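Local coordinates for protein chaperone SYCD (Yersinia enterocolitica, PDB 2VGX) that probably acts as a type III secretion chaperone for translocator proteins and modulates expression of the yop operon, at residues A[7-12]-A[50-55]; A[57-62]-A[76-81]. One frame throughout, in Å; residues are numbered along the deposited sequence.

Contact 1. Residues A[7-12]-A[50-55]; sequences GGTIAM and LDHYDS
T9 packs against L50 and D51, where the N-cap of helix 10-13 meets the turn leaving helix 44-50 in the tetratricopeptide-repeat region. Its two branches divide the work. With chi1 at 65°, T9 OG1 stands between its own backbone N and carbonyl carbon, and from there it accepts the capping bond from M12 N at 3.0 Å. The T9 side chain runs at a slant past that of D51, with T9 CG2 against the carboxylate, 3.6 Å from D51 OD1, and at the edge of the Y53 ring. D51 is gripped at both oxygens: OD1 takes the N-H of Y53 on its anti lone pair, an Asx turn that opens a type I beta turn, while OD2 accepts from a water 2.7 Å away that also bonds T9 OG1. Beside them the H52 ring turns its edge to T9 CA and G8 O, with Y53 CD2 above one face, offset toward the rim. In the plane of the H52 imidazole, a second water lies 2.7 Å from H52 ND1 and accepts from I10 N. V49 of the other subunit packs on I10 and L50. The direct backbone bond runs from A11 N to L50 O, 2.9 Å long; A11 CB sits 3.2 Å from that same oxygen.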
ATOM      1  N   GLY A   7     -15.150  -8.684 -11.350  1.00 47.73           N
ATOM      2  CA  GLY A   7     -14.266  -7.834 -10.532  1.00 44.68           C
ATOM      3  C   GLY A   7     -15.027  -7.129  -9.417  1.00 41.51           C
ATOM      4  O   GLY A   7     -16.060  -6.490  -9.673  1.00 43.49           O
ATOM      5  N   GLY A   8     -14.528  -7.256  -8.184  1.00 37.03           N
ATOM      6  CA  GLY A   8     -15.144  -6.630  -6.991  1.00 27.48           C
ATOM      7  C   GLY A   8     -14.244  -5.589  -6.315  1.00 23.79           C
ATOM      8  O   GLY A   8     -14.641  -4.423  -6.147  1.00 23.35           O
ATOM      9  N   THR A   9     -13.019  -5.990  -5.954  1.00 16.32           N
ATOM     10  CA  THR A   9     -12.081  -5.080  -5.300  1.00 12.63           C
ATOM     11  C   THR A   9     -10.925  -4.733  -6.239  1.00 11.08           C
ATOM     12  O   THR A   9     -10.651  -5.435  -7.200  1.00  9.77           O
ATOM     13  CB  THR A   9     -11.476  -5.692  -3.998  1.00 10.99           C
ATOM     14  OG1 THR A   9     -10.672  -6.842  -4.335  1.00 11.75           O
ATOM     15  CG2 THR A   9     -12.550  -6.072  -2.995  1.00 11.20           C
ATOM     16  N   ILE A  10     -10.231  -3.648  -5.942  1.00  9.87           N
ATOM     17  CA  ILE A  10      -9.048  -3.259  -6.687  1.00  7.62           C
ATOM     18  C   ILE A  10      -7.954  -4.320  -6.594  1.00  7.32           C
ATOM     19  O   ILE A  10      -7.293  -4.611  -7.581  1.00  7.91           O
ATOM     20  CB  ILE A  10      -8.470  -1.896  -6.130  1.00  9.47           C
ATOM     21  CG1 ILE A  10      -9.471  -0.726  -6.297  1.00 10.64           C
ATOM     22  CG2 ILE A  10      -7.105  -1.560  -6.749  1.00  8.71           C
ATOM     23  CD1 ILE A  10      -9.995  -0.519  -7.699  1.00 15.26           C
ATOM     24  N   ALA A  11      -7.724  -4.863  -5.402  1.00  6.84           N
ATOM     25  CA  ALA A  11      -6.724  -5.902  -5.243  1.00  8.02           C
ATOM     26  C   ALA A  11      -7.064  -7.109  -6.113  1.00 10.13           C
ATOM     27  O   ALA A  11      -6.187  -7.616  -6.774  1.00  6.92           O
ATOM     28  CB  ALA A  11      -6.564  -6.344  -3.759  1.00  8.16           C
ATOM     29  N   MET A  12      -8.321  -7.546  -6.114  1.00 11.54           N
ATOM     30  CA  MET A  12      -8.732  -8.723  -6.927  1.00 16.98           C
ATOM     31  C   MET A  12      -8.491  -8.465  -8.411  1.00 17.11           C
ATOM     32  O   MET A  12      -7.909  -9.297  -9.101  1.00 19.43           O
ATOM     33  CB  MET A  12     -10.202  -9.059  -6.742  1.00 18.09           C
ATOM     34  CG  MET A  12     -10.563  -9.666  -5.421  1.00 21.88           C
ATOM     35  SD  MET A  12     -12.354  -9.680  -5.237  1.00 24.64           S
ATOM     36  CE  MET A  12     -12.696 -10.916  -6.524  1.00 25.43           C
ATOM     37  N   LEU A  50      -7.446  -0.986  -1.476  1.00  4.96           N
ATOM     38  CA  LEU A  50      -7.164  -2.333  -2.061  1.00  5.79           C
ATOM     39  C   LEU A  50      -8.306  -3.298  -1.874  1.00  7.16           C
ATOM     40  O   LEU A  50      -8.584  -4.079  -2.794  1.00  5.02           O
ATOM     41  CB  LEU A  50      -5.845  -2.947  -1.536  1.00  5.15           C
ATOM     42  CG  LEU A  50      -4.597  -2.183  -2.071  1.00  9.39           C
ATOM     43  CD1 LEU A  50      -3.309  -2.609  -1.365  1.00  9.25           C
ATOM     44  CD2 LEU A  50      -4.395  -2.288  -3.585  1.00  7.43           C
ATOM     45  N   ASP A  51      -8.972  -3.234  -0.712  1.00  3.70           N
ATOM     46  CA  ASP A  51     -10.131  -4.082  -0.433  1.00  8.30           C
ATOM     47  C   ASP A  51     -11.088  -3.297   0.450  1.00  6.78           C
ATOM     48  O   ASP A  51     -10.909  -3.252   1.674  1.00  7.45           O
ATOM     49  CB  ASP A  51      -9.714  -5.388   0.284  1.00  8.25           C
ATOM     50  CG  ASP A  51     -10.846  -6.456   0.275  1.00 13.45           C
ATOM     51  OD1 ASP A  51     -12.033  -6.105   0.538  1.00  8.21           O
ATOM     52  OD2 ASP A  51     -10.534  -7.657   0.014  1.00 12.34           O
ATOM     53  N   HIS A  52     -12.089  -2.692  -0.173  1.00  5.82           N
ATOM     54  CA  HIS A  52     -13.010  -1.763   0.502  1.00  4.78           C
ATOM     55  C   HIS A  52     -14.179  -2.502   1.141  1.00  7.00           C
ATOM     56  O   HIS A  52     -15.118  -1.880   1.689  1.00  4.97           O
ATOM     57  CB  HIS A  52     -13.463  -0.636  -0.458  1.00  7.22           C
ATOM     58  CG  HIS A  52     -14.321  -1.098  -1.615  1.00  8.65           C
ATOM     59  ND1 HIS A  52     -13.821  -1.824  -2.677  1.00  5.17           N
ATOM     60  CD2 HIS A  52     -15.644  -0.904  -1.876  1.00  5.89           C
ATOM     61  CE1 HIS A  52     -14.796  -2.050  -3.549  1.00  8.04           C
ATOM     62  NE2 HIS A  52     -15.917  -1.513  -3.079  1.00  6.94           N
ATOM     63  N   TYR A  53     -14.099  -3.836   1.119  1.00  5.00           N
ATOM     64  CA  TYR A  53     -15.070  -4.680   1.825  1.00  7.00           C
ATOM     65  C   TYR A  53     -14.547  -5.318   3.099  1.00  9.44           C
ATOM     66  O   TYR A  53     -15.253  -6.096   3.734  1.00  9.60           O
ATOM     67  CB  TYR A  53     -15.580  -5.800   0.905  1.00 10.45           C
ATOM     68  CG  TYR A  53     -16.505  -5.309  -0.181  1.00 11.79           C
ATOM     69  CD1 TYR A  53     -17.698  -4.699   0.146  1.00 13.60           C
ATOM     70  CD2 TYR A  53     -16.196  -5.466  -1.529  1.00 13.76           C
ATOM     71  CE1 TYR A  53     -18.574  -4.265  -0.832  1.00 15.26           C
ATOM     72  CE2 TYR A  53     -17.083  -5.027  -2.524  1.00 13.77           C
ATOM     73  CZ  TYR A  53     -18.261  -4.432  -2.146  1.00 14.98           C
ATOM     74  OH  TYR A  53     -19.182  -3.997  -3.057  1.00 17.23           O
ATOM     75  N   ASP A  54     -13.308  -5.040   3.497  1.00  6.38           N
ATOM     76  CA  ASP A  54     -12.796  -5.721   4.700  1.00  7.25           C
ATOM     77  C   ASP A  54     -12.955  -4.782   5.870  1.00  7.74           C
ATOM     78  O   ASP A  54     -12.201  -3.817   5.994  1.00  2.86           O
ATOM     79  CB  ASP A  54     -11.336  -6.104   4.528  1.00  6.30           C
ATOM     80  CG  ASP A  54     -10.832  -7.090   5.602  1.00 11.45           C
ATOM     81  OD1 ASP A  54     -11.124  -6.951   6.818  1.00  9.15           O
ATOM     82  OD2 ASP A  54     -10.117  -8.036   5.213  1.00 10.32           O
ATOM     83  N   SER A  55     -13.927  -5.076   6.726  1.00  7.08           N
ATOM     84  CA  SER A  55     -14.186  -4.303   7.944  1.00  9.19           C
ATOM     85  C   SER A  55     -12.962  -3.974   8.825  1.00  5.91           C
ATOM     86  O   SER A  55     -12.861  -2.884   9.369  1.00  3.53           O
ATOM     87  CB  SER A  55     -15.250  -5.047   8.762  1.00  9.45           C
ATOM     88  OG  SER A  55     -16.474  -4.916   8.045  1.00 15.00           O
TER
HETATM   89  O   HOH W   1      -9.371  -8.216  -2.368  1.00 12.47           O
HETATM   90  O   HOH W   2     -11.189  -2.112  -3.401  1.00  5.41           O

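Contact 2. Residues A[57-62]-A[76-81]; sequences FFLGLG and HSYSYG
Helices 55-67 and 71-84 form an antiparallel hairpin, and F58 and G62 on the first meet S77, Y78 and Y80 on the second, with the axes of segments 57-62 and 76-81 8.6 Å apart at their closest. The polar link is the S77 hydroxyl: S77 OG donates to F58 O at 2.8 Å. A chi1 of -175° swings S77 OG away from its own N and across the gap to the facing helix. It approaches with a C=O...OG angle of 117° and tilted out of the carbonyl plane, while G62 N, in the ordinary helical bond, comes to F58 O from the opposite face. The oxygen is thus held twice, and the S77 hydroxyl also sits at the edge of the F58 ring.

Such hairpins are the building unit of tetratricopeptide-repeat folds, and here small residues let the helices close up: the G62 and S77 CA atoms are 5.4 Å apart. G62 has no side chain, and the Y78 ring lies against the G62 backbone, with Y78 CE1 3.7 Å from G62 CA. Y78 OH goes on to hydrogen-bond Q66 OE1. L59 CD2 touches the same ring at Y78 CE1, and F91 of helix 90-100 packs on both residues. F58 and Y80 meet as an oblique aromatic pair, planes at 37° and centroids 4.5 Å apart. Y80 CE2 stands above one face of F58, offset toward the rim and 3.4 Å from F58 CZ, while C48 of helix 44-50 also touches the phenylalanine.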
ATOM      1  N   PHE A  57     -10.106  -3.126   8.012  1.00  5.74           N
ATOM      2  CA  PHE A  57      -9.237  -2.029   7.463  1.00  5.43           C
ATOM      3  C   PHE A  57      -9.848  -0.660   7.845  1.00  5.02           C
ATOM      4  O   PHE A  57      -9.129   0.284   8.102  1.00  5.31           O
ATOM      5  CB  PHE A  57      -8.995  -2.170   5.949  1.00  5.53           C
ATOM      6  CG  PHE A  57      -8.350  -3.492   5.557  1.00  7.74           C
ATOM      7  CD1 PHE A  57      -7.760  -4.306   6.527  1.00  5.81           C
ATOM      8  CD2 PHE A  57      -8.342  -3.917   4.218  1.00  8.13           C
ATOM      9  CE1 PHE A  57      -7.189  -5.545   6.177  1.00  5.36           C
ATOM     10  CE2 PHE A  57      -7.755  -5.142   3.856  1.00  9.17           C
ATOM     11  CZ  PHE A  57      -7.180  -5.942   4.834  1.00  5.86           C
ATOM     12  N   PHE A  58     -11.184  -0.591   7.888  1.00  4.12           N
ATOM     13  CA  PHE A  58     -11.935   0.596   8.306  1.00  5.03           C
ATOM     14  C   PHE A  58     -11.975   0.763   9.823  1.00  5.91           C
ATOM     15  O   PHE A  58     -11.914   1.891  10.310  1.00  7.34           O
ATOM     16  CB  PHE A  58     -13.329   0.651   7.629  1.00  5.80           C
ATOM     17  CG  PHE A  58     -13.237   0.697   6.128  1.00  8.08           C
ATOM     18  CD1 PHE A  58     -13.191   1.927   5.465  1.00  7.02           C
ATOM     19  CD2 PHE A  58     -13.145  -0.490   5.362  1.00  9.24           C
ATOM     20  CE1 PHE A  58     -13.057   1.997   4.052  1.00  7.56           C
ATOM     21  CE2 PHE A  58     -13.005  -0.429   3.949  1.00  8.76           C
ATOM     22  CZ  PHE A  58     -12.937   0.792   3.295  1.00  7.82           C
ATOM     23  N   LEU A  59     -12.042  -0.343  10.572  1.00  3.92           N
ATOM     24  CA  LEU A  59     -11.764  -0.322  12.017  1.00  6.30           C
ATOM     25  C   LEU A  59     -10.375   0.179  12.307  1.00  8.11           C
ATOM     26  O   LEU A  59     -10.187   1.020  13.165  1.00  7.58           O
ATOM     27  CB  LEU A  59     -11.947  -1.705  12.643  1.00  9.07           C
ATOM     28  CG  LEU A  59     -13.452  -2.069  12.670  1.00 10.72           C
ATOM     29  CD1 LEU A  59     -13.577  -3.564  12.933  1.00 11.77           C
ATOM     30  CD2 LEU A  59     -14.201  -1.255  13.745  1.00 11.87           C
ATOM     31  N   GLY A  60      -9.385  -0.284  11.554  1.00  3.96           N
ATOM     32  CA  GLY A  60      -8.018   0.202  11.843  1.00  4.76           C
ATOM     33  C   GLY A  60      -7.812   1.668  11.484  1.00  2.86           C
ATOM     34  O   GLY A  60      -7.224   2.415  12.266  1.00  2.79           O
ATOM     35  N   LEU A  61      -8.265   2.078  10.298  1.00  4.15           N
ATOM     36  CA  LEU A  61      -8.164   3.496   9.888  1.00  5.53           C
ATOM     37  C   LEU A  61      -8.833   4.370  10.944  1.00  5.27           C
ATOM     38  O   LEU A  61      -8.303   5.407  11.342  1.00  4.43           O
ATOM     39  CB  LEU A  61      -8.853   3.745   8.528  1.00  3.50           C
ATOM     40  CG  LEU A  61      -8.596   5.114   7.860  1.00  5.13           C
ATOM     41  CD1 LEU A  61      -7.109   5.163   7.349  1.00  7.42           C
ATOM     42  CD2 LEU A  61      -9.563   5.288   6.706  1.00  7.62           C
ATOM     43  N   GLY A  62     -10.009   3.945  11.361  1.00  3.39           N
ATOM     44  CA  GLY A  62     -10.795   4.697  12.358  1.00  3.05           C
ATOM     45  C   GLY A  62     -10.054   4.686  13.717  1.00  3.29           C
ATOM     46  O   GLY A  62      -9.954   5.727  14.387  1.00  6.19           O
ATOM     47  N   HIS A  76     -16.278   9.157  10.261  1.00  9.84           N
ATOM     48  CA  HIS A  76     -16.515   8.934   8.833  1.00 11.52           C
ATOM     49  C   HIS A  76     -16.175   7.489   8.445  1.00  9.54           C
ATOM     50  O   HIS A  76     -16.883   6.888   7.636  1.00  9.91           O
ATOM     51  CB  HIS A  76     -15.653   9.828   7.962  1.00 13.74           C
ATOM     52  CG  HIS A  76     -15.951  11.282   8.098  1.00 17.98           C
ATOM     53  ND1 HIS A  76     -15.089  12.251   7.643  1.00 20.37           N
ATOM     54  CD2 HIS A  76     -17.003  11.935   8.653  1.00 20.03           C
ATOM     55  CE1 HIS A  76     -15.601  13.446   7.903  1.00 22.27           C
ATOM     56  NE2 HIS A  76     -16.764  13.280   8.518  1.00 23.38           N
ATOM     57  N   SER A  77     -15.066   6.965   8.979  1.00  7.75           N
ATOM     58  CA  SER A  77     -14.632   5.591   8.627  1.00  7.77           C
ATOM     59  C   SER A  77     -15.629   4.609   9.211  1.00 10.20           C
ATOM     60  O   SER A  77     -16.021   3.630   8.548  1.00  8.23           O
ATOM     61  CB  SER A  77     -13.224   5.292   9.168  1.00 12.39           C
ATOM     62  OG  SER A  77     -12.813   3.993   8.709  1.00 14.73           O
ATOM     63  N   TYR A  78     -16.050   4.860  10.455  1.00  9.55           N
ATOM     64  CA  TYR A  78     -17.058   4.001  11.059  1.00 11.25           C
ATOM     65  C   TYR A  78     -18.452   4.084  10.397  1.00 10.57           C
ATOM     66  O   TYR A  78     -19.199   3.108  10.441  1.00 11.91           O
ATOM     67  CB  TYR A  78     -17.170   4.225  12.566  1.00 10.18           C
ATOM     68  CG  TYR A  78     -15.863   4.132  13.359  1.00  9.30           C
ATOM     69  CD1 TYR A  78     -14.925   3.118  13.108  1.00  9.09           C
ATOM     70  CD2 TYR A  78     -15.594   5.049  14.380  1.00  8.65           C
ATOM     71  CE1 TYR A  78     -13.755   3.026  13.861  1.00  8.01           C
ATOM     72  CE2 TYR A  78     -14.423   4.983  15.128  1.00  9.17           C
ATOM     73  CZ  TYR A  78     -13.506   3.945  14.853  1.00  8.64           C
ATOM     74  OH  TYR A  78     -12.358   3.871  15.571  1.00  8.86           O
ATOM     75  N   SER A  79     -18.791   5.240   9.822  1.00 11.10           N
ATOM     76  CA  SER A  79     -20.066   5.406   9.101  1.00 13.00           C
ATOM     77  C   SER A  79     -20.106   4.603   7.811  1.00 13.08           C
ATOM     78  O   SER A  79     -21.132   4.007   7.482  1.00 10.36           O
ATOM     79  CB  SER A  79     -20.370   6.868   8.779  1.00 14.80           C
ATOM     80  OG  SER A  79     -20.550   7.592   9.973  1.00 13.98           O
ATOM     81  N   TYR A  80     -18.988   4.595   7.086  1.00  9.41           N
ATOM     82  CA  TYR A  80     -18.865   3.755   5.914  1.00  7.30           C
ATOM     83  C   TYR A  80     -18.917   2.284   6.324  1.00  6.92           C
ATOM     84  O   TYR A  80     -19.666   1.509   5.747  1.00  8.25           O
ATOM     85  CB  TYR A  80     -17.553   4.046   5.147  1.00  7.32           C
ATOM     86  CG  TYR A  80     -17.325   3.022   4.041  1.00  6.71           C
ATOM     87  CD1 TYR A  80     -17.860   3.223   2.769  1.00  7.31           C
ATOM     88  CD2 TYR A  80     -16.557   1.870   4.276  1.00  7.98           C
ATOM     89  CE1 TYR A  80     -17.663   2.263   1.754  1.00  8.43           C
ATOM     90  CE2 TYR A  80     -16.355   0.931   3.297  1.00  6.81           C
ATOM     91  CZ  TYR A  80     -16.916   1.120   2.044  1.00  8.42           C
ATOM     92  OH  TYR A  80     -16.714   0.213   1.048  1.00  7.62           O
ATOM     93  N   GLY A  81     -18.150   1.911   7.335  1.00  6.18           N
ATOM     94  CA  GLY A  81     -18.142   0.521   7.772  1.00  7.00           C
ATOM     95  C   GLY A  81     -19.528   0.031   8.150  1.00  9.74           C
ATOM     96  O   GLY A  81     -19.897  -1.116   7.837  1.00 10.86           O
TER

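Starting at the N terminus, contact 1 closes the first long loop: helices 18-33 and 44-50 run out and back before 50-55 returns to 7-12. Only then does contact 2 open, folding 76-81 back on 57-62 over a short connection, so the two follow in series and neither encloses the other. The first ties the N-terminal end to the exit from helix 44-50; the second pairs the next two helices near the middle of the chain. Their centres are about 14 Å apart, yet they touch: Y80 OH lies 2.7 Å from H52 O, a probable hydrogen bond, and F58 CE2 packs on that carbonyl oxygen. F57 likewise rests on D51.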